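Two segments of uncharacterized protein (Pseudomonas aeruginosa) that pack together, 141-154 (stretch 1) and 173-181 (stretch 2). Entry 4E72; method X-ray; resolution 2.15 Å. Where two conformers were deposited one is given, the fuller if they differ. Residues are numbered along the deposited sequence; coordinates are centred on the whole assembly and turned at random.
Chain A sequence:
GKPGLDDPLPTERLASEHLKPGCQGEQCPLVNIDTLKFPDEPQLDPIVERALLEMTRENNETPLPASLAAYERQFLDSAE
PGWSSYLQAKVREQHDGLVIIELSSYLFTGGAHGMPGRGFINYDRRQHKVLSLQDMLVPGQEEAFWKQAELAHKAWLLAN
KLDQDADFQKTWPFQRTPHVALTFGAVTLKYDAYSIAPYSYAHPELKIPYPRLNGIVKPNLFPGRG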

# COMPACT_ATOMS: atom_id res chain seq x y z
N GLN A 141 8.61 -9.09 19.76
CA GLN A 141 7.14 -9.24 19.78
C GLN A 141 6.45 -9.47 18.42
O GLN A 141 5.21 -9.40 18.38
CB GLN A 141 6.46 -8.05 20.49
CG GLN A 141 6.99 -7.78 21.93
CD GLN A 141 7.08 -9.01 22.81
OE1 GLN A 141 8.17 -9.49 23.14
NE2 GLN A 141 5.94 -9.56 23.19
N GLU A 142 7.18 -9.82 17.35
CA GLU A 142 6.55 -10.06 16.05
C GLU A 142 5.51 -11.20 16.15
O GLU A 142 4.40 -11.02 15.67
CB GLU A 142 7.57 -10.34 14.95
CG GLU A 142 6.91 -10.35 13.57
CD GLU A 142 7.76 -10.23 12.32
OE1 GLU A 142 9.01 -10.20 12.42
OE2 GLU A 142 7.16 -10.15 11.22
N GLU A 143 5.86 -12.32 16.80
CA GLU A 143 4.97 -13.47 17.03
C GLU A 143 3.67 -13.00 17.72
O GLU A 143 2.59 -13.27 17.19
CB GLU A 143 5.68 -14.52 17.89
N ALA A 144 3.79 -12.21 18.83
CA ALA A 144 2.63 -11.65 19.54
C ALA A 144 1.78 -10.73 18.62
O ALA A 144 0.55 -10.73 18.73
CB ALA A 144 3.09 -10.88 20.77
N PHE A 145 2.42 -9.97 17.71
CA PHE A 145 1.70 -9.11 16.76
C PHE A 145 0.82 -9.94 15.80
O PHE A 145 -0.36 -9.61 15.60
CB PHE A 145 2.68 -8.25 15.94
CG PHE A 145 2.03 -7.38 14.89
CD1 PHE A 145 1.45 -6.16 15.22
CD2 PHE A 145 2.03 -7.77 13.54
CE1 PHE A 145 0.89 -5.34 14.25
CE2 PHE A 145 1.46 -6.96 12.57
CZ PHE A 145 0.87 -5.76 12.93
N TRP A 146 1.37 -11.03 15.24
CA TRP A 146 0.59 -11.82 14.29
C TRP A 146 -0.49 -12.62 15.01
O TRP A 146 -1.51 -12.93 14.39
CB TRP A 146 1.47 -12.66 13.36
CG TRP A 146 2.30 -11.80 12.46
CD1 TRP A 146 3.64 -11.54 12.58
CD2 TRP A 146 1.83 -10.97 11.37
NE1 TRP A 146 4.04 -10.67 11.60
CE2 TRP A 146 2.95 -10.27 10.87
CE3 TRP A 146 0.58 -10.77 10.77
CZ2 TRP A 146 2.85 -9.40 9.78
CZ3 TRP A 146 0.48 -9.87 9.72
CH2 TRP A 146 1.61 -9.20 9.23
N LYS A 147 -0.34 -12.86 16.33
CA LYS A 147 -1.38 -13.50 17.14
C LYS A 147 -2.58 -12.58 17.26
O LYS A 147 -3.70 -13.06 17.16
CB LYS A 147 -0.87 -13.90 18.54
CG LYS A 147 0.10 -15.08 18.52
CD LYS A 147 -0.57 -16.45 18.42
CE LYS A 147 0.44 -17.57 18.61
NZ LYS A 147 0.97 -17.66 20.00
N GLN A 148 -2.35 -11.24 17.40
CA GLN A 148 -3.42 -10.22 17.44
C GLN A 148 -4.03 -10.02 16.06
O GLN A 148 -5.22 -9.72 15.96
CB GLN A 148 -2.90 -8.88 17.99
CG GLN A 148 -2.37 -8.96 19.43
CD GLN A 148 -3.31 -9.64 20.38
OE1 GLN A 148 -4.45 -9.20 20.59
NE2 GLN A 148 -2.89 -10.77 20.95
N ALA A 149 -3.23 -10.20 15.01
CA ALA A 149 -3.65 -10.12 13.60
C ALA A 149 -4.64 -11.25 13.31
O ALA A 149 -5.62 -11.02 12.61
CB ALA A 149 -2.43 -10.22 12.69
N GLU A 150 -4.38 -12.46 13.89
CA GLU A 150 -5.23 -13.66 13.80
C GLU A 150 -6.63 -13.34 14.38
O GLU A 150 -7.65 -13.76 13.82
CB GLU A 150 -4.59 -14.84 14.56
CG GLU A 150 -3.50 -15.58 13.82
CD GLU A 150 -2.54 -16.43 14.64
OE1 GLU A 150 -3.00 -17.32 15.39
OE2 GLU A 150 -1.31 -16.25 14.46
N LEU A 151 -6.67 -12.61 15.50
CA LEU A 151 -7.92 -12.21 16.17
C LEU A 151 -8.69 -11.22 15.27
O LEU A 151 -9.90 -11.37 15.10
CB LEU A 151 -7.61 -11.61 17.57
CG LEU A 151 -8.77 -11.02 18.39
CD1 LEU A 151 -9.86 -12.07 18.70
CD2 LEU A 151 -8.25 -10.35 19.65
N ALA A 152 -7.96 -10.25 14.66
CA ALA A 152 -8.50 -9.27 13.71
C ALA A 152 -9.04 -9.96 12.44
O ALA A 152 -9.99 -9.47 11.82
CB ALA A 152 -7.43 -8.25 13.35
N HIS A 153 -8.46 -11.13 12.07
CA HIS A 153 -8.93 -11.95 10.97
C HIS A 153 -10.30 -12.53 11.33
O HIS A 153 -11.23 -12.48 10.51
CB HIS A 153 -7.92 -13.06 10.63
CG HIS A 153 -8.32 -13.88 9.42
ND1 HIS A 153 -8.63 -15.23 9.54
CD2 HIS A 153 -8.49 -13.51 8.13
CE1 HIS A 153 -8.94 -15.63 8.32
NE2 HIS A 153 -8.88 -14.64 7.44
N LYS A 154 -10.42 -13.06 12.57
CA LYS A 154 -11.65 -13.66 13.09
C LYS A 154 -12.77 -12.61 13.13
O LYS A 154 -13.89 -12.91 12.70
CB LYS A 154 -11.43 -14.31 14.46
CG LYS A 154 -10.39 -15.43 14.43
CD LYS A 154 -10.99 -16.81 14.58
CE LYS A 154 -9.95 -17.82 15.02
NZ LYS A 154 -9.43 -17.54 16.39
N PRO A 173 -6.79 -19.79 4.32
CA PRO A 173 -6.34 -19.67 5.71
C PRO A 173 -5.74 -18.29 5.96
O PRO A 173 -5.45 -17.55 5.00
CB PRO A 173 -5.29 -20.79 5.86
CG PRO A 173 -4.78 -21.01 4.49
CD PRO A 173 -5.91 -20.69 3.54
N PHE A 174 -5.58 -17.93 7.22
CA PHE A 174 -4.96 -16.67 7.59
C PHE A 174 -3.49 -16.69 7.09
O PHE A 174 -2.84 -17.74 7.06
CB PHE A 174 -5.06 -16.44 9.10
CG PHE A 174 -4.47 -15.12 9.54
CD1 PHE A 174 -4.93 -13.92 8.99
CD2 PHE A 174 -3.41 -15.07 10.43
CE1 PHE A 174 -4.36 -12.70 9.38
CE2 PHE A 174 -2.83 -13.85 10.80
CZ PHE A 174 -3.33 -12.67 10.29
N GLN A 175 -3.02 -15.53 6.65
CA GLN A 175 -1.69 -15.33 6.09
C GLN A 175 -1.14 -14.02 6.60
O GLN A 175 -1.92 -13.14 6.95
CB GLN A 175 -1.81 -15.27 4.54
CG GLN A 175 -0.58 -15.73 3.77
CD GLN A 175 -0.58 -15.29 2.32
OE1 GLN A 175 -1.54 -15.51 1.57
NE2 GLN A 175 0.52 -14.70 1.88
N ARG A 176 0.19 -13.85 6.61
CA ARG A 176 0.76 -12.55 6.98
C ARG A 176 0.64 -11.62 5.79
O ARG A 176 0.38 -12.07 4.67
CB ARG A 176 2.24 -12.67 7.40
CG ARG A 176 2.52 -13.37 8.73
CD ARG A 176 4.03 -13.40 8.94
NE ARG A 176 4.42 -14.11 10.16
CZ ARG A 176 5.62 -14.01 10.72
NH1 ARG A 176 6.56 -13.25 10.16
NH2 ARG A 176 5.89 -14.66 11.84
N THR A 177 0.88 -10.33 6.00
CA THR A 177 0.89 -9.36 4.92
C THR A 177 2.08 -8.43 5.10
O THR A 177 2.37 -8.10 6.24
CB THR A 177 -0.46 -8.60 4.81
OG1 THR A 177 -0.39 -7.72 3.68
CG2 THR A 177 -0.84 -7.80 6.09
N PRO A 178 2.78 -7.99 4.03
CA PRO A 178 3.84 -6.98 4.23
C PRO A 178 3.28 -5.55 4.45
O PRO A 178 4.06 -4.68 4.82
CB PRO A 178 4.63 -7.02 2.91
CG PRO A 178 3.86 -7.82 1.98
CD PRO A 178 2.60 -8.30 2.60
N HIS A 179 1.95 -5.31 4.24
CA HIS A 179 1.33 -3.97 4.27
C HIS A 179 0.60 -3.69 5.56
O HIS A 179 -0.55 -4.09 5.76
CB HIS A 179 0.37 -3.77 3.07
CG HIS A 179 0.81 -4.45 1.80
ND1 HIS A 179 2.05 -4.18 1.22
CD2 HIS A 179 0.13 -5.29 0.99
CE1 HIS A 179 2.10 -4.90 0.12
NE2 HIS A 179 0.95 -5.55 -0.10
N VAL A 180 1.28 -2.95 6.44
CA VAL A 180 0.82 -2.60 7.77
C VAL A 180 0.88 -1.10 7.88
O VAL A 180 1.94 -0.53 7.65
CB VAL A 180 1.72 -3.28 8.86
CG1 VAL A 180 1.35 -2.82 10.28
CG2 VAL A 180 1.67 -4.81 8.76
N ALA A 181 -0.23 -0.45 8.25
CA ALA A 181 -0.23 1.00 8.42
C ALA A 181 -0.61 1.42 9.83
O ALA A 181 -1.55 0.86 10.42
CB ALA A 181 -1.16 1.64 7.43

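Two aromatic rings carry the middle of this contact, one from each stretch: Trp 146 on the helix and Phe 174 on the extended chain. Phe 174 points its CA-to-CB bond toward the helix and, with chi1 at t, lays its ring along the helix surface. Ala 149 CB sits 3.5 Å from Phe 174 CZ, and the ring lies close to the helix backbone, with Trp 146 O 3.9 Å from Phe 174 CE2. Glu 150 contributes carbon rather than charge here: its CA lies over one face of the Phe 174 ring, 4.1 Å from the ring centroid, a CH-pi contact, and its CG comes within 3.4 Å of Phe 174 CD2. One turn on from Ala 149, His 153 offers the face of its imidazole to Phe 174, whose CB stands 4.1 Å from the centroid of the His 153 ring. The two rings themselves meet obliquely, their planes at 39°, so the closeness of His 153 CG to Phe 174 CD1, 3.4 Å, reflects general packing rather than a stack.

Trp 146 meets the same phenylalanine near the plane of its indole, CE3 to CZ of Phe 174 being 4.4 Å, while Arg 176 lies over one face of the indole. Its far edge reaches the backbone of the second stretch, where Trp 146 CH2 lies 3.3 Å from the carbonyl O of Thr 177, the positive rim of an aromatic ring against a carbonyl oxygen. Beyond it, Val 180, in the strand, closes the apolar patch: its CG2 is 4.4 Å from Trp 146 CH2, and its CG1 is 4.0 Å from CZ of Phe 145.

The backbones remain apart, with CA atoms 6.9 Å from each other at Glu 150 and Phe 174 and 7.3 Å at Trp 146 and Arg 176. This register runs antiparallel: four residues back along the helix match two residues forward along the extended chain. Within the second stretch, Phe 174 and Arg 176 turn toward the helix while Gln 175 between them turns away, the alternation expected of extended backbone. No hydrogen bond crosses the contact; from Phe 145 on, the amides of the helix bond to carbonyls of stretch 1 itself, and packing, a stacked cation and one salt bridge join the two stretches.

At the outer edge, Arg 176 covers the indole. Its CG is 3.7 Å from the centroid of the six-membered ring of Trp 146, and its guanidinium lies flat on the indole, centres 4.1 Å apart and planes at 10°, pairing a delocalised cation with a pi face. Glu 142, one turn before Trp 146, completes the arrangement. Its OE2 accepts a hydrogen bond from Trp 146 NE1 at 3.2 Å, which helps hold the indole in place, and also forms a salt bridge with Arg 176 NH1 at 3.3 Å. That oxygen lies well out of the guanidinium plane, so the attraction is one of charges alone. The rule is economical: one carboxylate serves both the platform and the cation resting on it.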